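Local coordinates for protein importin subunit beta-1 (Saccharomyces cerevisiae, PDB 5OWU) that carries proteins into the nucleus as the beta subunit of importin, pairing with importin alpha, which binds the classical nuclear localization signal of the cargo, at residues D796-G807 with F840-A851; L135-T143 with S155-C163. All coordinates share one frame; numbering follows the deposited sequence.

Interaction 1: residues D796-G807 with F840-A851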
# COMPACT_ATOMS: atom_id res chain seq x y z
N ASP A 796 -18.03 0.77 5.95
CA ASP A 796 -19.28 1.13 6.60
C ASP A 796 -19.78 2.50 6.14
O ASP A 796 -20.97 2.66 5.81
CB ASP A 796 -19.10 1.12 8.12
CG ASP A 796 -20.40 1.33 8.87
OD1 ASP A 796 -21.35 0.56 8.63
OD2 ASP A 796 -20.46 2.26 9.68
N ALA A 797 -18.90 3.51 6.12
CA ALA A 797 -19.32 4.87 5.77
C ALA A 797 -19.74 4.97 4.31
O ALA A 797 -20.70 5.68 3.97
CB ALA A 797 -18.20 5.87 6.07
N THR A 798 -19.02 4.27 3.42
CA THR A 798 -19.36 4.28 2.01
C THR A 798 -20.75 3.69 1.78
O THR A 798 -21.59 4.28 1.09
CB THR A 798 -18.31 3.51 1.21
OG1 THR A 798 -17.02 4.10 1.42
CG2 THR A 798 -18.64 3.51 -0.29
N SER A 799 -21.02 2.52 2.38
CA SER A 799 -22.33 1.90 2.20
C SER A 799 -23.42 2.74 2.85
O SER A 799 -24.53 2.83 2.32
CB SER A 799 -22.32 0.48 2.77
OG SER A 799 -21.96 -0.44 1.77
N ARG A 800 -23.13 3.34 4.01
CA ARG A 800 -24.13 4.20 4.64
C ARG A 800 -24.49 5.36 3.72
O ARG A 800 -25.68 5.68 3.55
CB ARG A 800 -23.62 4.73 5.98
CG ARG A 800 -24.65 5.60 6.70
CD ARG A 800 -24.29 5.87 8.15
NE ARG A 800 -23.03 6.58 8.30
CZ ARG A 800 -21.92 6.09 8.86
NH1 ARG A 800 -21.90 4.86 9.36
NH2 ARG A 800 -20.83 6.85 8.94
N ALA A 801 -23.49 6.00 3.12
CA ALA A 801 -23.79 7.12 2.23
C ALA A 801 -24.54 6.66 0.98
O ALA A 801 -25.49 7.32 0.55
CB ALA A 801 -22.50 7.84 1.86
N ALA A 802 -24.14 5.54 0.39
CA ALA A 802 -24.76 5.10 -0.86
C ALA A 802 -26.21 4.67 -0.65
O ALA A 802 -27.12 5.08 -1.41
CB ALA A 802 -23.95 3.95 -1.47
N VAL A 803 -26.46 3.84 0.36
CA VAL A 803 -27.84 3.43 0.62
C VAL A 803 -28.66 4.65 1.06
O VAL A 803 -29.85 4.78 0.73
CB VAL A 803 -27.84 2.28 1.64
CG1 VAL A 803 -27.61 2.77 3.06
CG2 VAL A 803 -29.13 1.48 1.56
N GLY A 804 -28.01 5.59 1.76
CA GLY A 804 -28.66 6.86 2.05
C GLY A 804 -29.10 7.60 0.79
O GLY A 804 -30.20 8.15 0.74
N LEU A 805 -28.24 7.63 -0.23
CA LEU A 805 -28.63 8.22 -1.50
C LEU A 805 -29.85 7.53 -2.08
O LEU A 805 -30.76 8.19 -2.60
CB LEU A 805 -27.48 8.13 -2.51
CG LEU A 805 -26.37 9.18 -2.43
CD1 LEU A 805 -25.23 8.77 -3.34
CD2 LEU A 805 -26.90 10.56 -2.80
N ILE A 806 -29.89 6.20 -2.01
CA ILE A 806 -31.06 5.48 -2.53
C ILE A 806 -32.32 6.01 -1.87
O ILE A 806 -33.32 6.36 -2.53
CB ILE A 806 -30.90 3.96 -2.33
CG1 ILE A 806 -29.66 3.45 -3.08
CG2 ILE A 806 -32.14 3.22 -2.81
CD1 ILE A 806 -29.35 1.97 -2.86
N GLY A 807 -32.28 6.14 -0.54
CA GLY A 807 -33.46 6.58 0.19
C GLY A 807 -33.84 8.03 -0.08
O GLY A 807 -35.00 8.33 -0.39
N PHE A 840 -21.45 -3.85 9.75
CA PHE A 840 -21.94 -2.50 9.54
C PHE A 840 -22.49 -1.95 10.85
O PHE A 840 -23.15 -2.66 11.61
CB PHE A 840 -23.03 -2.48 8.47
CG PHE A 840 -22.54 -2.80 7.09
CD1 PHE A 840 -21.40 -2.19 6.59
CD2 PHE A 840 -23.20 -3.72 6.30
CE1 PHE A 840 -20.94 -2.48 5.32
CE2 PHE A 840 -22.74 -4.02 5.03
CZ PHE A 840 -21.61 -3.40 4.54
N SER A 841 -22.22 -0.67 11.11
CA SER A 841 -22.70 -0.03 12.31
C SER A 841 -24.23 0.03 12.30
O SER A 841 -24.89 -0.29 11.32
CB SER A 841 -22.12 1.38 12.44
OG SER A 841 -22.59 2.21 11.39
N GLN A 842 -24.79 0.48 13.43
CA GLN A 842 -26.24 0.59 13.53
C GLN A 842 -26.77 1.80 12.79
O GLN A 842 -27.92 1.78 12.33
CB GLN A 842 -26.66 0.64 15.00
CG GLN A 842 -28.10 0.21 15.23
CD GLN A 842 -28.31 -1.28 14.99
OE1 GLN A 842 -27.39 -2.08 15.18
NE2 GLN A 842 -29.51 -1.65 14.56
N ALA A 843 -25.98 2.87 12.67
CA ALA A 843 -26.40 4.00 11.85
C ALA A 843 -26.55 3.57 10.39
O ALA A 843 -27.52 3.95 9.72
CB ALA A 843 -25.40 5.15 11.97
N THR A 844 -25.61 2.77 9.89
CA THR A 844 -25.71 2.24 8.54
C THR A 844 -26.96 1.40 8.36
O THR A 844 -27.66 1.51 7.35
CB THR A 844 -24.46 1.42 8.21
OG1 THR A 844 -23.31 2.26 8.28
CG2 THR A 844 -24.54 0.81 6.82
N LYS A 845 -27.27 0.56 9.35
CA LYS A 845 -28.45 -0.30 9.22
C LYS A 845 -29.73 0.51 9.31
O LYS A 845 -30.72 0.20 8.63
CB LYS A 845 -28.41 -1.39 10.30
CG LYS A 845 -27.18 -2.29 10.18
CD LYS A 845 -27.01 -3.22 11.37
CE LYS A 845 -27.33 -4.66 11.00
NZ LYS A 845 -27.07 -5.60 12.12
N ASP A 846 -29.74 1.56 10.13
CA ASP A 846 -30.88 2.47 10.16
C ASP A 846 -31.09 3.13 8.80
O ASP A 846 -32.21 3.18 8.28
CB ASP A 846 -30.67 3.54 11.24
CG ASP A 846 -30.51 2.96 12.63
OD1 ASP A 846 -31.03 1.85 12.89
OD2 ASP A 846 -29.86 3.61 13.48
N THR A 847 -30.00 3.63 8.21
CA THR A 847 -30.10 4.22 6.88
C THR A 847 -30.62 3.21 5.87
O THR A 847 -31.46 3.54 5.02
CB THR A 847 -28.74 4.77 6.44
OG1 THR A 847 -28.22 5.65 7.45
CG2 THR A 847 -28.86 5.53 5.12
N ALA A 848 -30.15 1.96 5.95
CA ALA A 848 -30.64 0.92 5.05
C ALA A 848 -32.12 0.67 5.24
O ALA A 848 -32.85 0.39 4.28
CB ALA A 848 -29.85 -0.37 5.25
N ARG A 849 -32.60 0.75 6.49
CA ARG A 849 -34.03 0.63 6.74
C ARG A 849 -34.80 1.75 6.05
O ARG A 849 -35.79 1.50 5.35
CB ARG A 849 -34.30 0.63 8.25
CG ARG A 849 -35.77 0.73 8.66
CD ARG A 849 -36.58 -0.49 8.27
NE ARG A 849 -37.76 -0.65 9.12
CZ ARG A 849 -38.59 -1.69 9.08
NH1 ARG A 849 -38.39 -2.68 8.22
NH2 ARG A 849 -39.63 -1.74 9.91
N TRP A 850 -34.36 3.00 6.24
CA TRP A 850 -34.97 4.12 5.53
C TRP A 850 -35.01 3.87 4.03
O TRP A 850 -36.05 4.04 3.37
CB TRP A 850 -34.20 5.40 5.87
CG TRP A 850 -34.36 6.56 4.91
CD1 TRP A 850 -33.41 7.05 4.06
CD2 TRP A 850 -35.52 7.37 4.72
NE1 TRP A 850 -33.91 8.11 3.35
CE2 TRP A 850 -35.21 8.33 3.73
CE3 TRP A 850 -36.80 7.38 5.29
CZ2 TRP A 850 -36.12 9.29 3.30
CZ3 TRP A 850 -37.71 8.33 4.85
CH2 TRP A 850 -37.37 9.27 3.87
N ALA A 851 -33.89 3.41 3.47
CA ALA A 851 -33.83 3.13 2.03
C ALA A 851 -34.81 2.04 1.63
O ALA A 851 -35.39 2.10 0.54
CB ALA A 851 -32.41 2.72 1.65
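Asp796 lays its carboxylate over the start of helix 842-860, where three donors from Ser841 and Thr844 meet it. OD1 of Asp796 takes the hydroxyl of Thr844 (OG1, 2.6 Å) from one face of the carboxylate plane and the backbone N of Ser841 (2.9 Å) from the other, while its OD2 receives Ser841 OG at 2.7 Å through its syn lone pair. CG stands anti to the backbone N (chi1 -173°), which swings the acid across to this helix end. A short aspartate suits the place: its charge probably gains from the positive end of the helix dipole, and Ser841 is itself the N-cap. Arg800, one turn on, crosses Thr844 at about a right angle; its NH1 donates to Thr844 OG1, which sits 27° out of the guanidinium plane and itself gives to Asp796 OD1. The same NH1 forms a salt bridge with Asp796 OD2, though its hydrogen bond there is weak.

Farther along, the surfaces turn mostly small and apolar. Val803 points one methyl, CG2, at Ala851 CB (3.5 Å), and Thr847 CG2 presses on Gly804 CA at 3.4 Å, tighter than usual. Glycine and alanine let the backbones close in, with Gly807 CA only 3.9 Å from Ala851 CA. Trp850 brings NE1 beside Gly807 C and hydrogen-bonds onward to Asp808.

The two helices, nearly parallel at 21° with axes 8.0 Å apart, belong to HEAT 18 and HEAT 19. Helix 825-836 borders both through Ala802, Thr844 and Ala848, while helices 741-764 and 776-788 pack against Thr798 and Leu805.

Interaction 2: residues L135-T143 with S155-C163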
# COMPACT_ATOMS: atom_id res chain seq x y z
N LEU A 135 10.17 -17.48 -32.43
CA LEU A 135 10.84 -16.99 -31.22
C LEU A 135 10.96 -18.09 -30.18
O LEU A 135 12.04 -18.28 -29.60
CB LEU A 135 10.09 -15.80 -30.63
CG LEU A 135 10.70 -15.29 -29.31
CD1 LEU A 135 12.12 -14.83 -29.50
CD2 LEU A 135 9.88 -14.15 -28.73
N MET A 136 9.87 -18.80 -29.89
CA MET A 136 9.90 -19.76 -28.79
C MET A 136 10.76 -20.96 -29.13
O MET A 136 11.40 -21.53 -28.23
CB MET A 136 8.47 -20.18 -28.44
CG MET A 136 7.74 -19.17 -27.60
SD MET A 136 8.66 -18.73 -26.11
CE MET A 136 8.89 -16.99 -26.33
N LYS A 137 10.82 -21.35 -30.40
CA LYS A 137 11.79 -22.36 -30.81
C LYS A 137 13.21 -21.86 -30.58
O LYS A 137 14.07 -22.61 -30.10
CB LYS A 137 11.56 -22.71 -32.28
CG LYS A 137 12.21 -24.01 -32.74
CD LYS A 137 13.54 -23.76 -33.43
CE LYS A 137 14.00 -24.99 -34.19
NZ LYS A 137 14.19 -26.16 -33.30
N ILE A 138 13.47 -20.58 -30.89
CA ILE A 138 14.80 -20.03 -30.64
C ILE A 138 15.11 -20.03 -29.15
O ILE A 138 16.24 -20.33 -28.74
CB ILE A 138 14.93 -18.62 -31.25
CG1 ILE A 138 14.93 -18.69 -32.78
CG2 ILE A 138 16.22 -17.95 -30.78
CD1 ILE A 138 14.91 -17.33 -33.50
N MET A 139 14.13 -19.69 -28.31
CA MET A 139 14.37 -19.63 -26.87
C MET A 139 14.64 -21.02 -26.32
O MET A 139 15.58 -21.21 -25.53
CB MET A 139 13.18 -18.99 -26.15
CG MET A 139 12.93 -17.50 -26.47
SD MET A 139 14.20 -16.35 -25.90
CE MET A 139 15.17 -16.15 -27.39
N VAL A 140 13.85 -22.02 -26.72
CA VAL A 140 14.07 -23.38 -26.25
C VAL A 140 15.44 -23.87 -26.67
O VAL A 140 16.19 -24.44 -25.87
CB VAL A 140 12.95 -24.31 -26.75
CG1 VAL A 140 13.29 -25.79 -26.47
CG2 VAL A 140 11.64 -23.94 -26.09
N ASP A 141 15.81 -23.64 -27.94
CA ASP A 141 17.13 -24.05 -28.38
C ASP A 141 18.24 -23.29 -27.66
O ASP A 141 19.29 -23.86 -27.37
CB ASP A 141 17.27 -23.88 -29.90
CG ASP A 141 16.39 -24.84 -30.67
OD1 ASP A 141 15.98 -25.88 -30.11
OD2 ASP A 141 16.11 -24.56 -31.85
N ASN A 142 18.00 -22.02 -27.32
CA ASN A 142 19.03 -21.15 -26.74
C ASN A 142 19.37 -21.50 -25.30
O ASN A 142 20.47 -21.15 -24.84
CB ASN A 142 18.58 -19.69 -26.80
CG ASN A 142 18.90 -19.03 -28.12
OD1 ASN A 142 19.26 -19.70 -29.08
ND2 ASN A 142 18.79 -17.71 -28.16
N THR A 143 18.47 -22.13 -24.55
CA THR A 143 18.80 -22.58 -23.21
C THR A 143 19.13 -24.06 -23.18
O THR A 143 19.23 -24.64 -22.09
CB THR A 143 17.66 -22.25 -22.24
OG1 THR A 143 16.50 -23.02 -22.55
CG2 THR A 143 17.32 -20.77 -22.30
N SER A 155 18.79 -15.10 -23.07
CA SER A 155 17.48 -15.60 -23.45
C SER A 155 16.57 -15.73 -22.23
O SER A 155 15.38 -15.41 -22.31
CB SER A 155 17.62 -16.93 -24.19
OG SER A 155 18.44 -16.75 -25.34
N LEU A 156 17.12 -16.19 -21.10
CA LEU A 156 16.32 -16.27 -19.88
C LEU A 156 15.88 -14.89 -19.41
O LEU A 156 14.74 -14.71 -18.95
CB LEU A 156 17.12 -16.99 -18.78
CG LEU A 156 17.37 -18.48 -19.06
CD1 LEU A 156 18.43 -19.05 -18.14
CD2 LEU A 156 16.09 -19.26 -18.93
N LEU A 157 16.76 -13.89 -19.51
CA LEU A 157 16.35 -12.51 -19.24
C LEU A 157 15.17 -12.12 -20.12
O LEU A 157 14.18 -11.56 -19.64
CB LEU A 157 17.51 -11.54 -19.47
CG LEU A 157 18.69 -11.61 -18.51
CD1 LEU A 157 19.66 -10.50 -18.85
CD2 LEU A 157 18.24 -11.53 -17.06
N ALA A 158 15.28 -12.39 -21.42
CA ALA A 158 14.19 -12.03 -22.33
C ALA A 158 12.88 -12.69 -21.93
O ALA A 158 11.82 -12.06 -21.95
CB ALA A 158 14.56 -12.40 -23.77
N LEU A 159 12.93 -13.97 -21.54
CA LEU A 159 11.70 -14.65 -21.11
C LEU A 159 11.13 -14.00 -19.85
O LEU A 159 9.91 -13.78 -19.74
CB LEU A 159 11.98 -16.13 -20.91
CG LEU A 159 12.31 -16.87 -22.21
CD1 LEU A 159 13.06 -18.14 -21.94
CD2 LEU A 159 11.02 -17.17 -22.98
N GLY A 160 12.01 -13.67 -18.90
CA GLY A 160 11.55 -12.95 -17.72
C GLY A 160 10.85 -11.65 -18.08
O GLY A 160 9.74 -11.38 -17.62
N TYR A 161 11.50 -10.82 -18.91
CA TYR A 161 10.93 -9.54 -19.30
C TYR A 161 9.61 -9.73 -20.02
O TYR A 161 8.67 -8.95 -19.84
CB TYR A 161 11.90 -8.78 -20.20
CG TYR A 161 13.07 -8.15 -19.48
CD1 TYR A 161 12.88 -7.27 -18.42
CD2 TYR A 161 14.37 -8.40 -19.89
CE1 TYR A 161 13.95 -6.69 -17.78
CE2 TYR A 161 15.45 -7.82 -19.26
CZ TYR A 161 15.24 -6.96 -18.20
OH TYR A 161 16.31 -6.39 -17.57
N MET A 162 9.53 -10.74 -20.87
CA MET A 162 8.28 -11.10 -21.53
C MET A 162 7.15 -11.27 -20.53
O MET A 162 6.05 -10.72 -20.70
CB MET A 162 8.51 -12.40 -22.29
CG MET A 162 7.83 -12.55 -23.59
SD MET A 162 8.42 -14.11 -24.28
CE MET A 162 10.11 -13.72 -24.68
N CYS A 163 7.39 -12.07 -19.49
CA CYS A 163 6.32 -12.34 -18.54
C CYS A 163 6.03 -11.13 -17.66
O CYS A 163 4.86 -10.80 -17.42
CB CYS A 163 6.70 -13.56 -17.70
SG CYS A 163 6.84 -15.03 -18.73
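Within HEAT 4, the repeat's two helices, 133-142 and 149-165, meet as a helical hairpin, running in broadly opposite directions but steeply inclined, with 134° between their N-to-C directions and axes 10.2 Å apart. Methionines and leucines span this separation. Met136 and Met162 reach toward each other tip to tip, CE of Met136 lying 3.6 Å from SD of Met162, and Leu135 CD2 meets Met162 CE at 4.1 Å. Met139 slides past Leu159 in the opposite direction; its CG rests on Leu159 CD2, and the bend at chi2 (-67°) turns SD to within 3.9 Å of Ser155 CB. Near the turn Thr143 CG2 touches Leu156 CD2, and its hydroxyl bonds outward to Gln186 and Ala183 O.

A single hydrogen bond spans the helices: ND2 of Asn142 donates to Ser155 OG (3.0 Å, 155°), which lies close to the amide plane. Ser155 OG also bonds to Val151 O one turn earlier, so the small hydroxyl can serve its own helix and the asparagine together. With this polar link at the turn end and flexible thioethers and leucines over the rest, the contact depends mainly on shape and apolar burial, directed at one end by a hydrogen bond.

In the fold
From the N terminus, interaction 2 comes first: residues 135-143 and 155-163 close a short loop of 11 residues, joining the two helices of one repeat, HEAT 4. The chain then runs on through the succeeding HEAT repeats before interaction 1 opens at residue 796. There 32 intervening residues, which include helix 825-836, are bracketed as HEAT 18 is tied to HEAT 19. The two loops are therefore in series, neither nesting nor crossing. The centres of interactions 1 and 2 lie about 54 Å apart, on opposite sides of the chain's centre. One contact packs the two helices within a repeat, the other packs one repeat on the next, the two kinds of packing found along a HEAT solenoid.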